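Local structure of Mlr6093 protein (2QJ8) at residues G281-V286 against D299-S304; P270-M275 against F309-A314; Q250-T255 against I325-L330; S152-P157 against W182-T187. The protein is probably a zinc-dependent hydrolase of the aspartoacylase family, likely to cleave carbon-nitrogen bonds in linear amides or ester bonds. All coordinates share one frame; numbering follows the deposited sequence. Where two conformers were deposited one is given.

Contact 1 of 4, residues G281-V286 against D299-S304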
loop_
_atom_site.group_PDB
_atom_site.type_symbol
_atom_site.label_atom_id
_atom_site.label_comp_id
_atom_site.label_asym_id
_atom_site.label_seq_id
_atom_site.Cartn_x
_atom_site.Cartn_y
_atom_site.Cartn_z
ATOM N N GLY A 281 -28.122 -0.234 1.622
ATOM C CA GLY A 281 -28.046 -1.033 2.839
ATOM C C GLY A 281 -26.976 -2.121 2.883
ATOM O O GLY A 281 -26.802 -2.714 3.922
ATOM N N ASP A 282 -26.268 -2.404 1.785
ATOM C CA ASP A 282 -25.210 -3.429 1.810
ATOM C C ASP A 282 -24.062 -3.020 2.710
ATOM O O ASP A 282 -23.690 -1.839 2.747
ATOM C CB ASP A 282 -24.620 -3.689 0.412
ATOM C CG ASP A 282 -25.492 -4.564 -0.459
ATOM O OD1 ASP A 282 -26.556 -5.027 -0.020
ATOM O OD2 ASP A 282 -25.094 -4.799 -1.619
ATOM N N VAL A 283 -23.498 -4.001 3.417
ATOM C CA VAL A 283 -22.334 -3.769 4.271
ATOM C C VAL A 283 -21.129 -3.578 3.339
ATOM O O VAL A 283 -20.804 -4.467 2.538
ATOM C CB VAL A 283 -22.098 -4.940 5.245
ATOM C CG1 VAL A 283 -20.810 -4.743 6.060
ATOM C CG2 VAL A 283 -23.320 -5.113 6.174
ATOM N N VAL A 284 -20.523 -2.397 3.422
ATOM C CA VAL A 284 -19.363 -2.034 2.625
ATOM C C VAL A 284 -18.087 -2.374 3.411
ATOM O O VAL A 284 -17.089 -2.728 2.820
ATOM C CB VAL A 284 -19.464 -0.547 2.136
ATOM C CG1 VAL A 284 -18.141 -0.032 1.603
ATOM C CG2 VAL A 284 -20.575 -0.440 1.078
ATOM N N GLY A 285 -18.149 -2.290 4.737
ATOM C CA GLY A 285 -17.057 -2.664 5.597
ATOM C C GLY A 285 -17.526 -2.854 7.018
ATOM O O GLY A 285 -18.679 -2.559 7.354
ATOM N N VAL A 286 -16.632 -3.381 7.836
ATOM C CA VAL A 286 -16.887 -3.667 9.237
ATOM C C VAL A 286 -15.802 -3.002 10.095
ATOM O O VAL A 286 -14.646 -2.981 9.697
ATOM C CB VAL A 286 -16.918 -5.203 9.448
ATOM C CG1 VAL A 286 -16.902 -5.570 10.917
ATOM C CG2 VAL A 286 -18.142 -5.802 8.761
ATOM N N ASP A 299 -21.082 -2.625 11.663
ATOM C CA ASP A 299 -21.279 -2.611 10.202
ATOM C C ASP A 299 -21.384 -1.182 9.669
ATOM O O ASP A 299 -22.015 -0.320 10.303
ATOM C CB ASP A 299 -22.563 -3.321 9.824
ATOM C CG ASP A 299 -22.573 -4.744 10.241
ATOM O OD1 ASP A 299 -21.561 -5.443 10.006
ATOM O OD2 ASP A 299 -23.619 -5.164 10.781
ATOM N N ILE A 300 -20.757 -0.944 8.513
ATOM C CA ILE A 300 -20.781 0.355 7.819
ATOM C C ILE A 300 -21.510 0.087 6.482
ATOM O O ILE A 300 -20.976 -0.599 5.605
ATOM C CB ILE A 300 -19.360 0.942 7.609
ATOM C CG1 ILE A 300 -18.604 1.071 8.951
ATOM C CG2 ILE A 300 -19.462 2.304 6.878
ATOM C CD1 ILE A 300 -17.184 1.463 8.832
ATOM N N ARG A 301 -22.732 0.613 6.346
ATOM C CA ARG A 301 -23.590 0.319 5.197
ATOM C C ARG A 301 -23.776 1.448 4.164
ATOM O O ARG A 301 -23.791 2.639 4.514
ATOM C CB ARG A 301 -24.963 -0.104 5.710
ATOM C CG ARG A 301 -24.982 -1.409 6.480
ATOM C CD ARG A 301 -26.316 -1.637 7.159
ATOM N NE ARG A 301 -26.259 -2.871 7.942
ATOM C CZ ARG A 301 -26.552 -4.099 7.505
ATOM N NH1 ARG A 301 -26.942 -4.340 6.264
ATOM N NH2 ARG A 301 -26.434 -5.136 8.330
ATOM N N ALA A 302 -23.933 1.043 2.900
ATOM C CA ALA A 302 -24.230 1.942 1.787
ATOM C C ALA A 302 -25.620 2.594 1.993
ATOM O O ALA A 302 -26.596 1.929 2.370
ATOM C CB ALA A 302 -24.212 1.180 0.464
ATOM N N GLN A 303 -25.689 3.897 1.758
ATOM C CA GLN A 303 -26.936 4.652 1.878
ATOM C C GLN A 303 -27.771 4.654 0.597
ATOM O O GLN A 303 -28.892 5.154 0.611
ATOM C CB GLN A 303 -26.662 6.077 2.328
ATOM C CG GLN A 303 -26.001 6.131 3.684
ATOM C CD GLN A 303 -25.808 7.539 4.197
ATOM O OE1 GLN A 303 -26.686 8.395 4.077
ATOM N NE2 GLN A 303 -24.665 7.771 4.810
ATOM N N SER A 304 -27.234 4.123 -0.502
ATOM C CA SER A 304 -27.968 4.026 -1.754
ATOM C C SER A 304 -27.287 3.033 -2.671
ATOM O O SER A 304 -26.135 2.639 -2.441
ATOM C CB SER A 304 -28.049 5.386 -2.484
ATOM O OG SER A 304 -26.848 5.667 -3.168
#
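Val-283 to Val-286 and Asp-299 to Arg-301 run antiparallel as a beta hairpin, their short axes 4.7 Å apart, with a classic beta bulge where Val-284 and Gly-285 both face Ile-300. The carbonyl O of Ile-300 takes the N-H of Val-284 at 2.9 Å and, more weakly, that of Gly-285, while Ile-300 N returns a bond to Gly-285 O. Beyond the strand pairs backbone hydrogen bonds continue: Ala-302 N binds Asp-282 O, and Gly-281 N reaches Ala-302 O at 2.8 Å. On the face carrying Val-283 and Arg-301, the arginine chain is extended from CG to NE and carries its guanidinium beside Gly-281 and Val-283. The group is held in two ways. NH1 donates to Gly-281 O at 2.9 Å, with the oxygen at the edge and in the guanidinium plane, and Val-283 CG2 sits 3.6 Å above the centre of one face. Asp-299 OD2 adds a long salt bridge to NH2 from the same strand. The other face looks toward strands 250-261 and 322-329, where Val-284 and Ile-300 both pack on Leu-260. There Val-284 CG2, anti to its own carbonyl carbon, rests 4.0 Å from Ala-302 CB.

Contact 2 of 4, residues P270-M275 against F309-A314; sequences PRCSVM and FAIRSA
Ile-311 reaches from strand 306-312 into the loop Arg-271 to Met-275 that follows strand 266-270, an apolar contact between a strand and a loop with no hydrogen bond across it. Its CB bears two branches. CG2, wedged between the backbone N and the carbonyl carbon, turns to the carbonyl O of Cys-272 at 3.8 Å and lies more distantly beside Val-274 CG2. CG1 stands anti to the backbone N (chi1 -168°) and passes 4.1 Å from Pro-270 CB. At the tip, CD1 meets Cys-272 and Pro-270: Cys-272 SG lies 3.4 Å away, Cys-272 O is close by, and Pro-270 CB touches it at 3.7 Å. Val-284 of strand 283-288 also packs on both Cys-272 and Ile-311, so the methyl end joins this strand to the neighbouring four-stranded antiparallel sheet. Contacts continue to both sides of that isoleucine along the strand. Toward Ala-314, the Pro-270 ring lays CB and CG against Arg-312 O, and its CD meets Ala-314 N. Toward Phe-309, which with Ala-310 faces Ile-325 in a classic beta bulge, Val-274 brings both methyls near one carbonyl oxygen, its CG1 standing 3.7 Å from Phe-309 O.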
loop_
_atom_site.group_PDB
_atom_site.type_symbol
_atom_site.label_atom_id
_atom_site.label_comp_id
_atom_site.label_asym_id
_atom_site.label_seq_id
_atom_site.Cartn_x
_atom_site.Cartn_y
_atom_site.Cartn_z
ATOM N N PRO A 270 -12.431 -3.922 4.882
ATOM C CA PRO A 270 -13.291 -3.782 3.718
ATOM C C PRO A 270 -14.101 -5.076 3.431
ATOM O O PRO A 270 -13.630 -6.171 3.686
ATOM C CB PRO A 270 -12.311 -3.495 2.584
ATOM C CG PRO A 270 -11.034 -4.081 3.023
ATOM C CD PRO A 270 -11.007 -3.909 4.509
ATOM N N ARG A 271 -15.320 -4.904 2.955
ATOM C CA ARG A 271 -16.218 -6.009 2.588
ATOM C C ARG A 271 -16.708 -5.883 1.113
ATOM O O ARG A 271 -17.695 -6.474 0.733
ATOM C CB ARG A 271 -17.350 -6.080 3.611
ATOM C CG ARG A 271 -16.937 -6.619 4.996
ATOM C CD ARG A 271 -16.849 -8.159 4.956
ATOM N NE ARG A 271 -16.379 -8.783 6.193
ATOM C CZ ARG A 271 -17.112 -9.045 7.283
ATOM N NH1 ARG A 271 -18.405 -8.723 7.368
ATOM N NH2 ARG A 271 -16.525 -9.626 8.331
ATOM N N CYS A 272 -15.979 -5.134 0.282
ATOM C CA CYS A 272 -16.297 -4.976 -1.127
ATOM C C CYS A 272 -15.052 -4.448 -1.824
ATOM O O CYS A 272 -14.127 -3.947 -1.170
ATOM C CB CYS A 272 -17.514 -4.051 -1.340
ATOM S SG CYS A 272 -17.234 -2.408 -0.762
ATOM N N SER A 273 -15.018 -4.592 -3.144
ATOM C CA SER A 273 -13.880 -4.190 -3.969
ATOM C C SER A 273 -14.220 -3.044 -4.884
ATOM O O SER A 273 -15.387 -2.802 -5.149
ATOM C CB SER A 273 -13.442 -5.375 -4.825
ATOM O OG SER A 273 -12.934 -6.412 -4.014
ATOM N N VAL A 274 -13.193 -2.343 -5.380
ATOM C CA VAL A 274 -13.407 -1.242 -6.329
ATOM C C VAL A 274 -14.167 -1.802 -7.547
ATOM O O VAL A 274 -13.926 -2.920 -7.939
ATOM C CB VAL A 274 -12.091 -0.545 -6.721
ATOM C CG1 VAL A 274 -12.284 0.343 -7.932
ATOM C CG2 VAL A 274 -11.547 0.249 -5.516
HETATM N N MSE A 275 -15.143 -1.039 -8.038
HETATM C CA MSE A 275 -16.045 -1.383 -9.160
HETATM C C MSE A 275 -17.253 -2.241 -8.806
HETATM O O MSE A 275 -18.123 -2.421 -9.659
HETATM C CB MSE A 275 -15.317 -1.957 -10.404
HETATM C CG MSE A 275 -14.150 -1.088 -10.923
HETATM SE SE MSE A 275 -14.637 0.772 -11.283
HETATM C CE MSE A 275 -15.934 0.485 -12.711
ATOM N N PHE A 309 -16.165 3.281 -5.726
ATOM C CA PHE A 309 -15.144 4.023 -6.431
ATOM C C PHE A 309 -13.837 3.845 -5.695
ATOM O O PHE A 309 -12.835 3.597 -6.321
ATOM C CB PHE A 309 -15.500 5.505 -6.559
ATOM C CG PHE A 309 -14.328 6.359 -6.988
ATOM C CD1 PHE A 309 -13.940 6.388 -8.315
ATOM C CD2 PHE A 309 -13.584 7.091 -6.055
ATOM C CE1 PHE A 309 -12.871 7.150 -8.713
ATOM C CE2 PHE A 309 -12.483 7.838 -6.457
ATOM C CZ PHE A 309 -12.140 7.871 -7.797
ATOM N N ALA A 310 -13.858 3.989 -4.363
ATOM C CA ALA A 310 -12.672 3.836 -3.553
ATOM C C ALA A 310 -13.035 3.222 -2.214
ATOM O O ALA A 310 -14.133 3.454 -1.703
ATOM C CB ALA A 310 -11.984 5.206 -3.356
ATOM N N ILE A 311 -12.116 2.439 -1.656
ATOM C CA ILE A 311 -12.323 1.786 -0.361
ATOM C C ILE A 311 -10.970 1.572 0.315
ATOM O O ILE A 311 -9.994 1.262 -0.362
ATOM C CB ILE A 311 -13.133 0.469 -0.494
ATOM C CG1 ILE A 311 -13.577 -0.016 0.913
ATOM C CG2 ILE A 311 -12.353 -0.589 -1.314
ATOM C CD1 ILE A 311 -14.553 -1.103 0.922
ATOM N N ARG A 312 -10.914 1.811 1.635
ATOM C CA ARG A 312 -9.685 1.635 2.416
ATOM C C ARG A 312 -9.290 0.194 2.530
ATOM O O ARG A 312 -10.153 -0.697 2.490
ATOM C CB ARG A 312 -9.830 2.118 3.866
ATOM C CG ARG A 312 -9.763 3.578 4.080
ATOM C CD ARG A 312 -9.512 3.874 5.583
ATOM N NE ARG A 312 -9.694 5.289 5.920
ATOM C CZ ARG A 312 -8.873 6.288 5.576
ATOM N NH1 ARG A 312 -7.769 6.094 4.857
ATOM N NH2 ARG A 312 -9.186 7.528 5.943
ATOM N N SER A 313 -7.988 -0.032 2.710
ATOM C CA SER A 313 -7.430 -1.346 2.977
ATOM C C SER A 313 -7.672 -1.581 4.454
ATOM O O SER A 313 -7.986 -0.636 5.189
ATOM C CB SER A 313 -5.926 -1.344 2.737
ATOM O OG SER A 313 -5.656 -0.932 1.402
ATOM N N ALA A 314 -7.555 -2.825 4.887
ATOM C CA ALA A 314 -7.694 -3.154 6.312
ATOM C C ALA A 314 -6.641 -2.361 7.100
ATOM O O ALA A 314 -5.425 -2.474 6.845
ATOM C CB ALA A 314 -7.557 -4.628 6.544
#

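Contact 3 of 4, residues Q250-T255 against I325-L330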
loop_
_atom_site.group_PDB
_atom_site.type_symbol
_atom_site.label_atom_id
_atom_site.label_comp_id
_atom_site.label_asym_id
_atom_site.label_seq_id
_atom_site.Cartn_x
_atom_site.Cartn_y
_atom_site.Cartn_z
ATOM N N GLN A 250 -17.181 5.085 -17.655
ATOM C CA GLN A 250 -18.386 5.475 -16.921
ATOM C C GLN A 250 -18.181 6.853 -16.326
ATOM O O GLN A 250 -17.097 7.158 -15.837
ATOM C CB GLN A 250 -18.683 4.541 -15.741
ATOM C CG GLN A 250 -18.985 3.099 -16.061
ATOM C CD GLN A 250 -19.386 2.323 -14.811
ATOM O OE1 GLN A 250 -18.616 1.526 -14.277
ATOM N NE2 GLN A 250 -20.575 2.605 -14.309
ATOM N N THR A 251 -19.234 7.661 -16.352
ATOM C CA THR A 251 -19.241 8.968 -15.707
ATOM C C THR A 251 -20.140 8.848 -14.470
ATOM O O THR A 251 -21.358 8.607 -14.567
ATOM C CB THR A 251 -19.699 10.074 -16.653
ATOM O OG1 THR A 251 -18.904 9.995 -17.846
ATOM C CG2 THR A 251 -19.471 11.457 -15.986
ATOM N N LEU A 252 -19.520 9.015 -13.306
ATOM C CA LEU A 252 -20.176 8.815 -12.017
ATOM C C LEU A 252 -20.042 10.085 -11.192
ATOM O O LEU A 252 -19.235 10.943 -11.521
ATOM C CB LEU A 252 -19.513 7.629 -11.292
ATOM C CG LEU A 252 -19.477 6.254 -11.977
ATOM C CD1 LEU A 252 -18.775 5.200 -11.082
ATOM C CD2 LEU A 252 -20.867 5.781 -12.355
ATOM N N GLU A 253 -20.877 10.216 -10.166
ATOM C CA GLU A 253 -20.792 11.341 -9.228
ATOM C C GLU A 253 -20.909 10.829 -7.813
ATOM O O GLU A 253 -21.591 9.826 -7.563
ATOM C CB GLU A 253 -21.832 12.454 -9.485
ATOM C CG GLU A 253 -23.233 12.087 -9.251
ATOM C CD GLU A 253 -24.203 13.202 -9.626
ATOM O OE1 GLU A 253 -23.782 14.370 -9.796
ATOM O OE2 GLU A 253 -25.395 12.886 -9.746
ATOM N N THR A 254 -20.264 11.551 -6.909
ATOM C CA THR A 254 -20.281 11.212 -5.488
ATOM C C THR A 254 -20.681 12.451 -4.713
ATOM O O THR A 254 -20.157 13.535 -4.947
ATOM C CB THR A 254 -18.948 10.616 -4.966
ATOM O OG1 THR A 254 -19.003 10.495 -3.539
ATOM C CG2 THR A 254 -17.787 11.458 -5.294
ATOM N N THR A 255 -21.673 12.263 -3.827
ATOM C CA THR A 255 -22.238 13.320 -2.949
ATOM C C THR A 255 -21.969 12.891 -1.510
ATOM O O THR A 255 -21.540 11.755 -1.284
ATOM C CB THR A 255 -23.777 13.556 -3.188
ATOM O OG1 THR A 255 -24.529 12.370 -2.864
ATOM C CG2 THR A 255 -24.042 13.965 -4.644
ATOM N N ILE A 325 -15.677 5.431 -0.684
ATOM C CA ILE A 325 -16.278 6.444 -1.547
ATOM C C ILE A 325 -17.088 5.705 -2.593
ATOM O O ILE A 325 -16.541 4.962 -3.413
ATOM C CB ILE A 325 -15.262 7.353 -2.214
ATOM C CG1 ILE A 325 -14.446 8.075 -1.138
ATOM C CG2 ILE A 325 -15.987 8.383 -3.092
ATOM C CD1 ILE A 325 -13.346 8.843 -1.694
ATOM N N LEU A 326 -18.397 5.894 -2.522
ATOM C CA LEU A 326 -19.348 5.278 -3.424
ATOM C C LEU A 326 -19.711 6.366 -4.437
ATOM O O LEU A 326 -19.512 7.552 -4.182
ATOM C CB LEU A 326 -20.565 4.757 -2.646
ATOM C CG LEU A 326 -20.478 3.391 -1.944
ATOM C CD1 LEU A 326 -19.108 2.992 -1.450
ATOM C CD2 LEU A 326 -21.526 3.257 -0.825
ATOM N N ALA A 327 -20.153 5.950 -5.612
ATOM C CA ALA A 327 -20.538 6.874 -6.668
ATOM C C ALA A 327 -21.737 6.330 -7.414
ATOM O O ALA A 327 -21.971 5.112 -7.451
ATOM C CB ALA A 327 -19.372 7.104 -7.614
ATOM N N ARG A 328 -22.489 7.240 -8.012
ATOM C CA ARG A 328 -23.667 6.889 -8.767
ATOM C C ARG A 328 -23.589 7.461 -10.144
ATOM O O ARG A 328 -23.027 8.520 -10.312
ATOM C CB ARG A 328 -24.881 7.474 -8.089
ATOM C CG ARG A 328 -25.049 7.004 -6.683
ATOM C CD ARG A 328 -26.286 7.617 -6.117
ATOM N NE ARG A 328 -26.060 8.109 -4.776
ATOM C CZ ARG A 328 -26.943 8.813 -4.066
ATOM N NH1 ARG A 328 -28.161 9.100 -4.553
ATOM N NH2 ARG A 328 -26.610 9.211 -2.834
ATOM N N PRO A 329 -24.216 6.794 -11.131
ATOM C CA PRO A 329 -24.147 7.335 -12.491
ATOM C C PRO A 329 -24.855 8.694 -12.622
ATOM O O PRO A 329 -25.878 8.921 -11.980
ATOM C CB PRO A 329 -24.865 6.276 -13.321
ATOM C CG PRO A 329 -25.756 5.615 -12.372
ATOM C CD PRO A 329 -25.054 5.589 -11.075
ATOM N N LEU A 330 -24.252 9.586 -13.401
ATOM C CA LEU A 330 -24.777 10.918 -13.634
ATOM C C LEU A 330 -26.108 10.784 -14.395
ATOM O O LEU A 330 -26.271 9.854 -15.190
ATOM C CB LEU A 330 -23.713 11.725 -14.415
ATOM C CG LEU A 330 -23.825 13.226 -14.671
ATOM C CD1 LEU A 330 -23.837 13.994 -13.375
ATOM C CD2 LEU A 330 -22.675 13.697 -15.551
#
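Glu-253 and Leu-330 cross at about a right angle on one flank of an antiparallel pairing between strands 250-254 and 325-329, whose short axes make an angle of 124°. The glutamate's CG lies between its own backbone N and carbonyl carbon (chi1 67°), near Arg-328 O, and the extended chain beyond brings OE1 to within 3.6 Å of Leu-330 CD1. Leu-330 CD2, the other methyl, touches Thr-251 CG2, and those two side chains lie side by side, pointing the same way. An alanine in place of Glu-253 would probably lose the CG contact with Arg-328 O and leave Leu-330 CD1 without its neighbour and freer to turn. The backbones of Glu-253 and Arg-328 are hydrogen-bonded both ways, Glu-253 N to Arg-328 O at 2.7 Å and Arg-328 N to Glu-253 O at 2.8 Å. The arginine's own polar end turns to a salt bridge with Asp-258, and its NH2 passes Thr-255 OG1 with the two side chains again about perpendicular. Leu-252 CB meets Ala-327 CB at 3.7 Å, and its CD2 packs on Pro-329 CA. Thr-254 and Ile-325 approach obliquely beside Trp-182. Thr-254 OG1, anti to its backbone N, donates to Leu-326 O, 3.1 Å away and almost straight onto the end of that carbonyl.

Contact 4 of 4, residues S152-P157 against W182-T187; sequences SIISHP and WEHNET
His-156 NE2 accepts the backbone N-H of Asn-185 at 3.0 Å, the donor lying in the ring plane, while on the other side of the same imidazole ND1 donates to Pro-157 O at 2.9 Å from above that carbonyl's plane. His-156 follows strand 152-155, and its ring lies against the loop that leads from strand 178-182 to helix 190-197, within the aspartoacylase-type catalytic domain. Both its faces are covered. Thr-187 CG2 stands 3.6 Å above one, and Glu-183 CA, at the centre of an inverse gamma turn, packs against the opposite one, each a CH-pi contact offset toward the rim. The CG of His-156 is anti to its backbone N (chi1 -171°), and the ring makes a T-shaped stack with His-184: its CD2 points over the centre of the His-184 ring, the planes 84° apart. That second ring is tied in turn, its ND1 accepting Glu-186 N. Ile-154 CG2 lies at the His-184 edge and 3.9 Å from Trp-182 CB, and its CD1 meets the indole rim at CE3. Trp-182 N also bonds to Ser-155 O at 3.0 Å, between parallel neighbours. An alanine in place of His-156 would probably leave Asn-185 N without its acceptor and open a gap between Thr-187 and Glu-183, setting the loop freer to move. With NE2 accepting and ND1 donating, the bonding is consistent with an imidazole protonated on ND1, and the two bonds would favour this orientation of the ring.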
loop_
_atom_site.group_PDB
_atom_site.type_symbol
_atom_site.label_atom_id
_atom_site.label_comp_id
_atom_site.label_asym_id
_atom_site.label_seq_id
_atom_site.Cartn_x
_atom_site.Cartn_y
_atom_site.Cartn_z
ATOM N N SER A 152 -8.945 6.494 -12.792
ATOM C CA SER A 152 -9.923 7.542 -13.048
ATOM C C SER A 152 -9.367 8.946 -13.082
ATOM O O SER A 152 -8.188 9.154 -12.899
ATOM C CB SER A 152 -10.941 7.492 -11.867
ATOM O OG SER A 152 -10.304 7.649 -10.608
ATOM N N ILE A 153 -10.255 9.883 -13.406
ATOM C CA ILE A 153 -10.034 11.292 -13.269
ATOM C C ILE A 153 -11.173 11.777 -12.386
ATOM O O ILE A 153 -12.312 11.395 -12.632
ATOM C CB ILE A 153 -10.080 12.018 -14.627
ATOM C CG1 ILE A 153 -8.783 11.742 -15.405
ATOM C CG2 ILE A 153 -10.238 13.493 -14.428
ATOM C CD1 ILE A 153 -8.856 12.075 -16.834
ATOM N N ILE A 154 -10.855 12.561 -11.352
ATOM C CA ILE A 154 -11.852 13.185 -10.480
ATOM C C ILE A 154 -11.925 14.644 -10.904
ATOM O O ILE A 154 -10.906 15.336 -10.898
ATOM C CB ILE A 154 -11.495 13.139 -8.967
ATOM C CG1 ILE A 154 -11.363 11.695 -8.480
ATOM C CG2 ILE A 154 -12.560 13.908 -8.110
ATOM C CD1 ILE A 154 -10.964 11.595 -7.025
ATOM N N SER A 155 -13.119 15.064 -11.309
ATOM C CA SER A 155 -13.451 16.389 -11.788
ATOM C C SER A 155 -14.219 17.106 -10.689
ATOM O O SER A 155 -15.277 16.634 -10.271
ATOM C CB SER A 155 -14.386 16.304 -13.018
ATOM O OG SER A 155 -13.768 15.711 -14.148
ATOM N N HIS A 156 -13.689 18.224 -10.217
ATOM C CA HIS A 156 -14.341 19.027 -9.196
ATOM C C HIS A 156 -15.249 20.093 -9.876
ATOM O O HIS A 156 -14.758 20.856 -10.720
ATOM C CB HIS A 156 -13.273 19.686 -8.316
ATOM C CG HIS A 156 -13.833 20.357 -7.107
ATOM N ND1 HIS A 156 -14.648 21.467 -7.179
ATOM C CD2 HIS A 156 -13.692 20.080 -5.792
ATOM C CE1 HIS A 156 -14.983 21.842 -5.961
ATOM N NE2 HIS A 156 -14.410 21.021 -5.102
ATOM N N PRO A 157 -16.569 20.102 -9.591
ATOM C CA PRO A 157 -17.450 21.127 -10.143
ATOM C C PRO A 157 -17.039 22.571 -9.832
ATOM O O PRO A 157 -16.619 22.864 -8.708
ATOM C CB PRO A 157 -18.792 20.815 -9.480
ATOM C CG PRO A 157 -18.737 19.394 -9.223
ATOM C CD PRO A 157 -17.352 19.106 -8.838
ATOM N N TRP A 182 -17.061 15.172 -8.399
ATOM C CA TRP A 182 -17.030 15.214 -6.951
ATOM C C TRP A 182 -16.585 16.576 -6.418
ATOM O O TRP A 182 -15.452 16.984 -6.616
ATOM C CB TRP A 182 -16.092 14.104 -6.443
ATOM C CG TRP A 182 -15.994 13.970 -4.936
ATOM C CD1 TRP A 182 -16.876 14.450 -3.995
ATOM C CD2 TRP A 182 -15.033 13.190 -4.207
ATOM N NE1 TRP A 182 -16.468 14.093 -2.737
ATOM C CE2 TRP A 182 -15.349 13.312 -2.832
ATOM C CE3 TRP A 182 -13.923 12.433 -4.574
ATOM C CZ2 TRP A 182 -14.588 12.704 -1.826
ATOM C CZ3 TRP A 182 -13.167 11.821 -3.570
ATOM C CH2 TRP A 182 -13.504 11.975 -2.214
ATOM N N GLU A 183 -17.484 17.221 -5.680
ATOM C CA GLU A 183 -17.254 18.529 -5.092
ATOM C C GLU A 183 -16.663 18.324 -3.702
ATOM O O GLU A 183 -17.306 18.553 -2.688
ATOM C CB GLU A 183 -18.566 19.312 -5.095
ATOM C CG GLU A 183 -18.435 20.757 -4.720
ATOM C CD GLU A 183 -19.718 21.583 -4.955
ATOM O OE1 GLU A 183 -20.638 21.180 -5.719
ATOM O OE2 GLU A 183 -19.786 22.673 -4.367
ATOM N N HIS A 184 -15.405 17.901 -3.684
ATOM C CA HIS A 184 -14.689 17.594 -2.425
ATOM C C HIS A 184 -14.173 18.812 -1.638
ATOM O O HIS A 184 -13.889 18.707 -0.446
ATOM C CB HIS A 184 -13.552 16.569 -2.653
ATOM C CG HIS A 184 -12.594 16.913 -3.758
ATOM N ND1 HIS A 184 -11.595 17.858 -3.625
ATOM C CD2 HIS A 184 -12.466 16.408 -5.008
ATOM C CE1 HIS A 184 -10.905 17.924 -4.747
ATOM N NE2 HIS A 184 -11.416 17.057 -5.603
ATOM N N ASN A 185 -14.073 19.959 -2.302
ATOM C CA ASN A 185 -13.576 21.211 -1.729
ATOM C C ASN A 185 -12.153 21.172 -1.123
ATOM O O ASN A 185 -11.791 22.007 -0.296
ATOM C CB ASN A 185 -14.631 21.815 -0.774
ATOM C CG ASN A 185 -15.898 22.268 -1.506
ATOM O OD1 ASN A 185 -17.018 21.912 -1.111
ATOM N ND2 ASN A 185 -15.725 23.048 -2.586
ATOM N N GLU A 186 -11.346 20.235 -1.621
ATOM C CA GLU A 186 -9.939 20.036 -1.264
ATOM C C GLU A 186 -9.156 20.661 -2.427
ATOM O O GLU A 186 -8.423 19.982 -3.158
ATOM C CB GLU A 186 -9.634 18.536 -1.129
ATOM N N THR A 187 -9.348 21.967 -2.577
ATOM C CA THR A 187 -8.821 22.760 -3.685
ATOM C C THR A 187 -7.771 23.830 -3.323
ATOM O O THR A 187 -7.304 24.579 -4.202
ATOM C CB THR A 187 -10.010 23.457 -4.379
ATOM O OG1 THR A 187 -10.673 24.317 -3.452
ATOM C CG2 THR A 187 -10.985 22.425 -4.923
#

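Contacts 2, 3 and 4 are joined through neighbouring strands: Phe-309 and Ala-310 of contact 2 share backbone bonds with Ile-325 of contact 3, and Trp-182 of contact 4 packs on Thr-254 and Ile-325. Contact 1 is the outlying one, its centre about 27 Å from that of the chain, yet Val-284 meets Cys-272 of contact 2 and Ala-302 meets Leu-326 of contact 3. Contact 4 is the most central, its centre about 11 Å from that of the chain. All four are partly buried. Contacts 1 and 3 rest on antiparallel backbone bonds; contact 2 has no hydrogen bond across it and is largely apolar, and contact 4 relies on a histidine ring held by a loop.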